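Putative glycoside hydrolase (Bacteroides thetaiotaomicron VPI-5482, PDB 3HBZ) is of unknown function but binds calcium and, as a putative glycoside hydrolase, may play a role in carbohydrate metabolism. Local coordinates at residues A[15-18]-A[19-22]; A[50-53]-A[54-58]; A[181-184]-A[185-189]; A[41-44]-A[45-48]. All coordinates share one frame; numbering follows the deposited sequence.

How the contacts relate
From the N terminus, contact 1 turns the chain as it leaves strand 12-16. Contact 4 follows, folding the loop between strands 32-36 and 49-52. Contact 2 comes almost at once after it and closes the turn from strand 49-52 to strand 57-59. Contact 3 comes last, at the bend between strands 177-183 and 185-187. All four are in series, so none nests in or crosses another. Contact 1 touches contacts 2 and 4: C15 SG lies 3.7 Å from F50 CE1, and L17 CD2 3.5 Å from P48 N. Together these three join the two-stranded sheet of 12-16 and 49-52 to the mixed sheet. Contact 3 stands apart, bending the chain between 306-313 and 200-205.

Contact 1. Residues A[15-18]-A[19-22]; sequences CRLP and GVVM
The flat guanidinium of R16, a residue whose CB meets the M22 methyl, has P18 over one face. CG of P18 sits 3.9 Å above the guanidinium plane, shifted toward its rim. Further back, CE of the selenomethionine M22 lies 3.9 Å from R16 CA. The M22 chain turns at its last torsion (chi3 -56°), which swings the methyl over the backbone at the end of strand 12-16.

Between these ends the chain makes a type II beta turn from L17 to V20. V20 N donates to L17 O at 3.1 Å, nearly straight at 165°. The donor stands 40° out of the carbonyl plane. G19 holds the third position of the turn with a positive phi, which favours glycine. A water lies in the mouth of the turn: it accepts from L17 N and donates to V20 O, each at 3.1 Å. L17 and V20 run side by side, with CD1 of L17 4.0 Å from CG1 of V20. L17 also rests on I35, V37 and P48, and M22 on I35.

The chemistry is two-layered. One direct bond and one water bridge tie the backbones of L17 and V20. The apolar side chains of L17, V20 and M22 fix the turn against strand 32-36 and the residue after it, while the arginine head stays at the exposed side.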
# COMPACT_ATOMS: atom_id res chain seq x y z
N CYS A 15 -1.08 18.47 1.07
CA CYS A 15 0.01 18.79 2.01
C CYS A 15 1.24 19.07 1.23
O CYS A 15 1.55 18.32 0.32
CB CYS A 15 0.30 17.60 2.90
SG CYS A 15 1.51 17.87 4.15
N ARG A 16 1.98 20.12 1.60
CA ARG A 16 3.29 20.33 1.04
C ARG A 16 4.19 21.00 2.05
O ARG A 16 3.70 21.46 3.09
CB ARG A 16 3.20 21.11 -0.26
CG ARG A 16 2.99 22.56 -0.09
CD ARG A 16 2.74 23.19 -1.42
NE ARG A 16 2.87 24.64 -1.32
CZ ARG A 16 4.00 25.33 -1.47
NH1 ARG A 16 5.16 24.73 -1.77
NH2 ARG A 16 3.97 26.64 -1.33
N LEU A 17 5.51 20.96 1.78
CA LEU A 17 6.53 21.56 2.63
C LEU A 17 7.32 22.59 1.81
O LEU A 17 8.24 22.25 1.06
CB LEU A 17 7.49 20.52 3.16
CG LEU A 17 7.08 19.48 4.19
CD1 LEU A 17 8.28 18.52 4.40
CD2 LEU A 17 6.66 20.15 5.49
N PRO A 18 6.95 23.87 1.92
CA PRO A 18 7.63 24.91 1.15
C PRO A 18 9.14 24.88 1.41
O PRO A 18 9.57 24.74 2.54
CB PRO A 18 7.01 26.22 1.70
CG PRO A 18 5.71 25.85 2.26
CD PRO A 18 5.83 24.40 2.73
N GLY A 19 9.94 24.94 0.36
CA GLY A 19 11.40 24.88 0.49
C GLY A 19 12.08 23.55 0.81
O GLY A 19 13.30 23.52 0.91
N VAL A 20 11.32 22.46 0.98
CA VAL A 20 11.89 21.10 1.14
C VAL A 20 11.39 20.24 -0.02
O VAL A 20 10.19 20.23 -0.32
CB VAL A 20 11.44 20.46 2.48
CG1 VAL A 20 11.75 18.94 2.54
CG2 VAL A 20 12.05 21.20 3.65
N VAL A 21 12.29 19.48 -0.64
CA VAL A 21 11.89 18.57 -1.71
C VAL A 21 11.41 17.29 -1.04
O VAL A 21 12.15 16.65 -0.26
CB VAL A 21 13.01 18.25 -2.72
CG1 VAL A 21 12.45 17.43 -3.92
CG2 VAL A 21 13.68 19.55 -3.23
N MSE A 22 10.15 16.97 -1.28
CA MSE A 22 9.56 15.70 -0.82
C MSE A 22 9.99 14.64 -1.84
O MSE A 22 10.22 14.96 -3.00
CB MSE A 22 8.06 15.85 -0.70
CG MSE A 22 7.70 16.75 0.47
SE MSE A 22 5.82 16.91 0.77
CE MSE A 22 5.25 17.54 -0.95
O HOH W 1 7.16 20.49 -0.82

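Contact 2. Residues A[50-53]-A[54-58]; sequences FTLT and PGATI
L52 reaches across to A56 and I58. Its CB faces CB of A56 at 4.2 Å. At CG the chain branches, and CD1 makes the far contacts. CD1 sits among three partners: A56 O at 3.6 Å, the carbonyl carbon of T57, and I58 CB at 4.0 Å. CG stands beside the backbone N, anti to the carbonyl carbon (chi1 -57°), and this aims the branch at the returning chain.

Beyond L52, F50 and I58 cross at about a right angle. I58 CD1 lies 3.7 Å from F50 CD2. The I58 chain is extended, CG1 anti to the backbone N (chi1 -171°), which brings CD1 against the F50 ring. F50 also packs edge-to-face with Y74.

The closed end is a type II beta turn from T53 to A56. A56 N donates to T53 O at 2.9 Å, tilted 24° from the carbonyl plane. P54 and G55 fill the corner, and the positive phi of G55 favours glycine. T53 OG1 bonds to the backbone N of D11, a sodium ligand.

The strands on either side belong to different sheets, as in a beta-arch: 49-52 pairs with 12-16, and 57-59 with 72-77. Apolar side chains join the two strands beyond the turn, and the one hydrogen bond between the two segments closes the turn itself. Through T53, this end of the arch is also tied to a residue of the sodium site.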
# COMPACT_ATOMS: atom_id res chain seq x y z
N PHE A 50 -1.30 23.17 4.20
CA PHE A 50 -2.40 22.32 3.77
C PHE A 50 -3.38 23.12 2.91
O PHE A 50 -3.46 24.37 3.00
CB PHE A 50 -3.15 21.73 4.98
CG PHE A 50 -2.25 21.10 6.00
CD1 PHE A 50 -1.70 19.84 5.78
CD2 PHE A 50 -1.86 21.81 7.13
CE1 PHE A 50 -0.82 19.26 6.71
CE2 PHE A 50 -1.00 21.23 8.08
CZ PHE A 50 -0.50 19.95 7.87
N THR A 51 -4.12 22.41 2.07
CA THR A 51 -5.37 22.92 1.59
C THR A 51 -6.46 22.15 2.33
O THR A 51 -6.24 21.00 2.77
CB THR A 51 -5.52 22.81 0.07
OG1 THR A 51 -5.43 21.43 -0.31
CG2 THR A 51 -4.44 23.66 -0.67
N LEU A 52 -7.61 22.81 2.50
CA LEU A 52 -8.73 22.28 3.27
C LEU A 52 -10.01 22.39 2.52
O LEU A 52 -10.15 23.16 1.55
CB LEU A 52 -8.91 23.07 4.59
CG LEU A 52 -7.76 23.20 5.59
CD1 LEU A 52 -8.15 24.23 6.70
CD2 LEU A 52 -7.32 21.81 6.15
N THR A 53 -10.98 21.62 2.99
CA THR A 53 -12.39 21.81 2.62
C THR A 53 -12.79 23.27 2.80
O THR A 53 -12.55 23.86 3.88
CB THR A 53 -13.27 20.98 3.57
OG1 THR A 53 -12.84 19.61 3.50
CG2 THR A 53 -14.82 21.14 3.22
N PRO A 54 -13.45 23.86 1.79
CA PRO A 54 -13.84 25.26 1.93
C PRO A 54 -14.58 25.57 3.24
O PRO A 54 -15.48 24.83 3.65
CB PRO A 54 -14.69 25.52 0.69
CG PRO A 54 -14.09 24.63 -0.36
CD PRO A 54 -13.78 23.33 0.46
N GLY A 55 -14.15 26.63 3.91
CA GLY A 55 -14.73 27.06 5.16
C GLY A 55 -14.20 26.39 6.40
O GLY A 55 -14.55 26.80 7.50
N ALA A 56 -13.40 25.33 6.27
CA ALA A 56 -12.81 24.66 7.44
C ALA A 56 -11.65 25.46 8.02
O ALA A 56 -11.06 26.31 7.36
CB ALA A 56 -12.31 23.25 7.06
N THR A 57 -11.31 25.15 9.27
CA THR A 57 -10.10 25.65 9.86
C THR A 57 -9.30 24.50 10.44
O THR A 57 -9.84 23.42 10.75
CB THR A 57 -10.38 26.65 11.01
OG1 THR A 57 -11.19 26.02 12.00
CG2 THR A 57 -11.05 27.95 10.48
N ILE A 58 -8.00 24.74 10.64
CA ILE A 58 -7.13 23.72 11.17
C ILE A 58 -6.34 24.28 12.36
O ILE A 58 -5.92 25.43 12.36
CB ILE A 58 -6.20 23.15 10.08
CG1 ILE A 58 -5.43 21.92 10.60
CG2 ILE A 58 -5.23 24.22 9.60
CD1 ILE A 58 -4.66 21.14 9.51

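Contact 3. Residues A[181-184]-A[185-189]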
# COMPACT_ATOMS: atom_id res chain seq x y z
N ASN A 181 -4.46 -8.52 -0.72
CA ASN A 181 -3.18 -8.00 -1.14
C ASN A 181 -2.44 -7.17 -0.08
O ASN A 181 -2.99 -6.75 0.95
CB ASN A 181 -3.33 -7.20 -2.45
CG ASN A 181 -4.26 -6.03 -2.30
OD1 ASN A 181 -4.86 -5.81 -1.24
ND2 ASN A 181 -4.39 -5.27 -3.35
N LEU A 182 -1.16 -6.95 -0.36
CA LEU A 182 -0.37 -6.06 0.44
C LEU A 182 0.71 -5.57 -0.48
O LEU A 182 1.31 -6.37 -1.22
CB LEU A 182 0.27 -6.75 1.65
CG LEU A 182 0.82 -5.83 2.74
CD1 LEU A 182 -0.38 -5.36 3.61
CD2 LEU A 182 1.95 -6.54 3.61
N PHE A 183 1.00 -4.27 -0.40
CA PHE A 183 2.04 -3.72 -1.23
C PHE A 183 2.69 -2.46 -0.70
O PHE A 183 2.14 -1.75 0.12
CB PHE A 183 1.48 -3.46 -2.65
CG PHE A 183 0.24 -2.56 -2.67
CD1 PHE A 183 -1.04 -3.07 -2.47
CD2 PHE A 183 0.35 -1.22 -2.89
CE1 PHE A 183 -2.14 -2.28 -2.49
CE2 PHE A 183 -0.75 -0.41 -2.91
CZ PHE A 183 -2.01 -0.94 -2.72
N ILE A 184 3.87 -2.18 -1.21
CA ILE A 184 4.55 -0.93 -0.97
C ILE A 184 3.96 0.13 -1.90
O ILE A 184 3.93 -0.01 -3.11
CB ILE A 184 6.04 -1.04 -1.16
CG1 ILE A 184 6.65 -1.93 -0.06
CG2 ILE A 184 6.74 0.44 -1.16
CD1 ILE A 184 8.14 -2.20 -0.30
N GLY A 185 3.52 1.23 -1.31
CA GLY A 185 2.77 2.24 -2.10
C GLY A 185 1.61 2.80 -1.29
O GLY A 185 1.68 2.91 -0.05
N SER A 186 0.52 3.15 -1.98
CA SER A 186 -0.67 3.58 -1.29
C SER A 186 -1.94 3.14 -2.00
O SER A 186 -1.92 2.75 -3.17
CB SER A 186 -0.65 5.11 -1.13
OG SER A 186 -0.59 5.74 -2.38
N PHE A 187 -3.05 3.21 -1.27
CA PHE A 187 -4.37 2.83 -1.82
C PHE A 187 -5.22 4.09 -1.91
O PHE A 187 -5.49 4.72 -0.93
CB PHE A 187 -5.08 1.79 -0.97
CG PHE A 187 -6.37 1.25 -1.61
CD1 PHE A 187 -6.31 0.33 -2.61
CD2 PHE A 187 -7.60 1.70 -1.22
CE1 PHE A 187 -7.45 -0.18 -3.20
CE2 PHE A 187 -8.76 1.22 -1.82
CZ PHE A 187 -8.68 0.27 -2.79
N ASP A 188 -5.60 4.47 -3.12
CA ASP A 188 -6.36 5.69 -3.33
C ASP A 188 -7.84 5.35 -3.31
O ASP A 188 -8.40 4.88 -4.31
CB ASP A 188 -5.93 6.32 -4.64
CG ASP A 188 -6.78 7.54 -5.04
OD1 ASP A 188 -7.77 7.87 -4.38
OD2 ASP A 188 -6.43 8.12 -6.05
N VAL A 189 -8.48 5.60 -2.18
CA VAL A 189 -9.82 5.10 -1.95
C VAL A 189 -10.83 5.80 -2.87
O VAL A 189 -11.88 5.27 -3.08
CB VAL A 189 -10.28 5.21 -0.46
CG1 VAL A 189 -10.56 6.68 -0.08
CG2 VAL A 189 -11.53 4.31 -0.21
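F183 turns its ring edge to the carbonyl of S186, and this is the tight part of the contact. S186 O lies near the ring plane, 3.4 Å from F183 CE2 and 3.7 Å from F183 CZ. CG of F183 sits between the backbone N and the carbonyl carbon (chi1 55°), which carries the ring over the bend toward the next strand. G185 CA approaches the same ring obliquely.

G185 takes backbone angles that call for glycine. A side chain there would run into the carbonyl O of I184 and crowd the F183 ring. The residue is the corner between strands 177-183 and 185-187, whose short axes make an angle of 136°. Strand 177-183 pairs with 306-313 and also with 158-165, whereas 185-187 pairs with 200-205. Strands 306-313 and 200-205 are themselves neighbours. I184 has backbone bonds to I310 and G203, one on each of them, so the bend is held from both. F202, also on strand 200-205, packs edge-to-face with F183. With an alanine in place of F183, the S186 carbonyl would probably lose its aromatic edge and the F202 ring its stacking partner.

Toward F187 the packing thins. F183 CZ comes only within 4.5 Å of F187 CB, near the edge of the F187 ring. F187 itself leans on A131 of helix 130-134. CB of S186 points away from 181-184, and a hexaethylene glycol, probably from the crystallisation liquor, lies about 3 Å from the S186 side chain.

Contact 4. Residues A[41-44]-A[45-48]; sequences TDIS and SLAP
L46 lays its branched end across I43 and the carbonyl of D42. CD1 of L46 is 3.8 Å from both CA and CB of I43, and it lies equally close to I43 CG2. The other branch, CD2, comes 3.4 Å from D42 O. A chi1 of -61° sets CG of L46 opposite its own carbonyl carbon, folding the branch back over I43. The side chains of I43 and L46 meet at a slant, and both rest on V91 of strand 84-92, so this apolar pair faces the five-stranded mixed sheet.

D42 to S44 form an Asx turn. S44 N donates to D42 OD1 at 3.0 Å with an angle of 158°, and the donor meets the oxygen nearly in line with its C-O bond. A water closes a second link a step further on. It donates to D42 O at 2.8 Å and accepts from S45 N, also at 2.8 Å. D42 thus grips the bend twice, once by its carboxylate and once through its backbone carbonyl. A glycine in place of L46 would probably leave a gap over I43 and strip the D42 carbonyl of its apolar neighbour, while the Asx turn could remain.

Outside the bend, I43 has a backbone bond to F68 and L46 one to R66, pinning this loop to the one before strand 72-77.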
# COMPACT_ATOMS: atom_id res chain seq x y z
N THR A 41 17.47 15.13 5.91
CA THR A 41 16.66 16.36 6.07
C THR A 41 16.46 16.61 7.55
O THR A 41 16.27 15.67 8.30
CB THR A 41 15.28 16.20 5.41
OG1 THR A 41 15.47 15.73 4.08
CG2 THR A 41 14.47 17.52 5.37
N ASP A 42 16.53 17.87 7.96
CA ASP A 42 16.23 18.27 9.33
C ASP A 42 14.72 18.26 9.52
O ASP A 42 13.98 19.00 8.84
CB ASP A 42 16.79 19.67 9.61
CG ASP A 42 16.87 19.99 11.11
OD1 ASP A 42 15.88 19.74 11.84
OD2 ASP A 42 17.92 20.52 11.55
N ILE A 43 14.24 17.42 10.43
CA ILE A 43 12.80 17.34 10.66
C ILE A 43 12.31 17.97 11.99
O ILE A 43 11.13 17.83 12.34
CB ILE A 43 12.30 15.89 10.53
CG1 ILE A 43 12.85 15.00 11.63
CG2 ILE A 43 12.66 15.36 9.13
CD1 ILE A 43 12.33 13.59 11.62
N SER A 44 13.22 18.69 12.69
CA SER A 44 12.94 19.32 13.99
C SER A 44 12.04 20.54 13.88
O SER A 44 11.55 21.02 14.90
CB SER A 44 14.23 19.81 14.67
OG SER A 44 15.11 18.75 14.99
N SER A 45 11.87 21.07 12.68
CA SER A 45 11.15 22.31 12.53
C SER A 45 10.54 22.47 11.15
O SER A 45 10.68 23.52 10.52
CB SER A 45 12.10 23.48 12.82
OG SER A 45 11.37 24.68 12.88
N LEU A 46 9.79 21.48 10.73
CA LEU A 46 9.09 21.53 9.45
C LEU A 46 7.73 22.18 9.62
O LEU A 46 7.11 22.09 10.69
CB LEU A 46 8.93 20.11 8.90
CG LEU A 46 10.22 19.34 8.64
CD1 LEU A 46 9.90 17.86 8.34
CD2 LEU A 46 11.00 19.98 7.48
N ALA A 47 7.26 22.83 8.56
CA ALA A 47 6.08 23.67 8.63
C ALA A 47 5.14 23.30 7.47
O ALA A 47 4.97 24.07 6.52
CB ALA A 47 6.49 25.19 8.58
N PRO A 48 4.54 22.11 7.54
CA PRO A 48 3.59 21.68 6.51
C PRO A 48 2.48 22.71 6.25
O PRO A 48 1.92 23.31 7.20
CB PRO A 48 3.01 20.37 7.07
CG PRO A 48 3.85 20.00 8.28
CD PRO A 48 4.60 21.19 8.70
O HOH W 2 13.34 21.27 10.26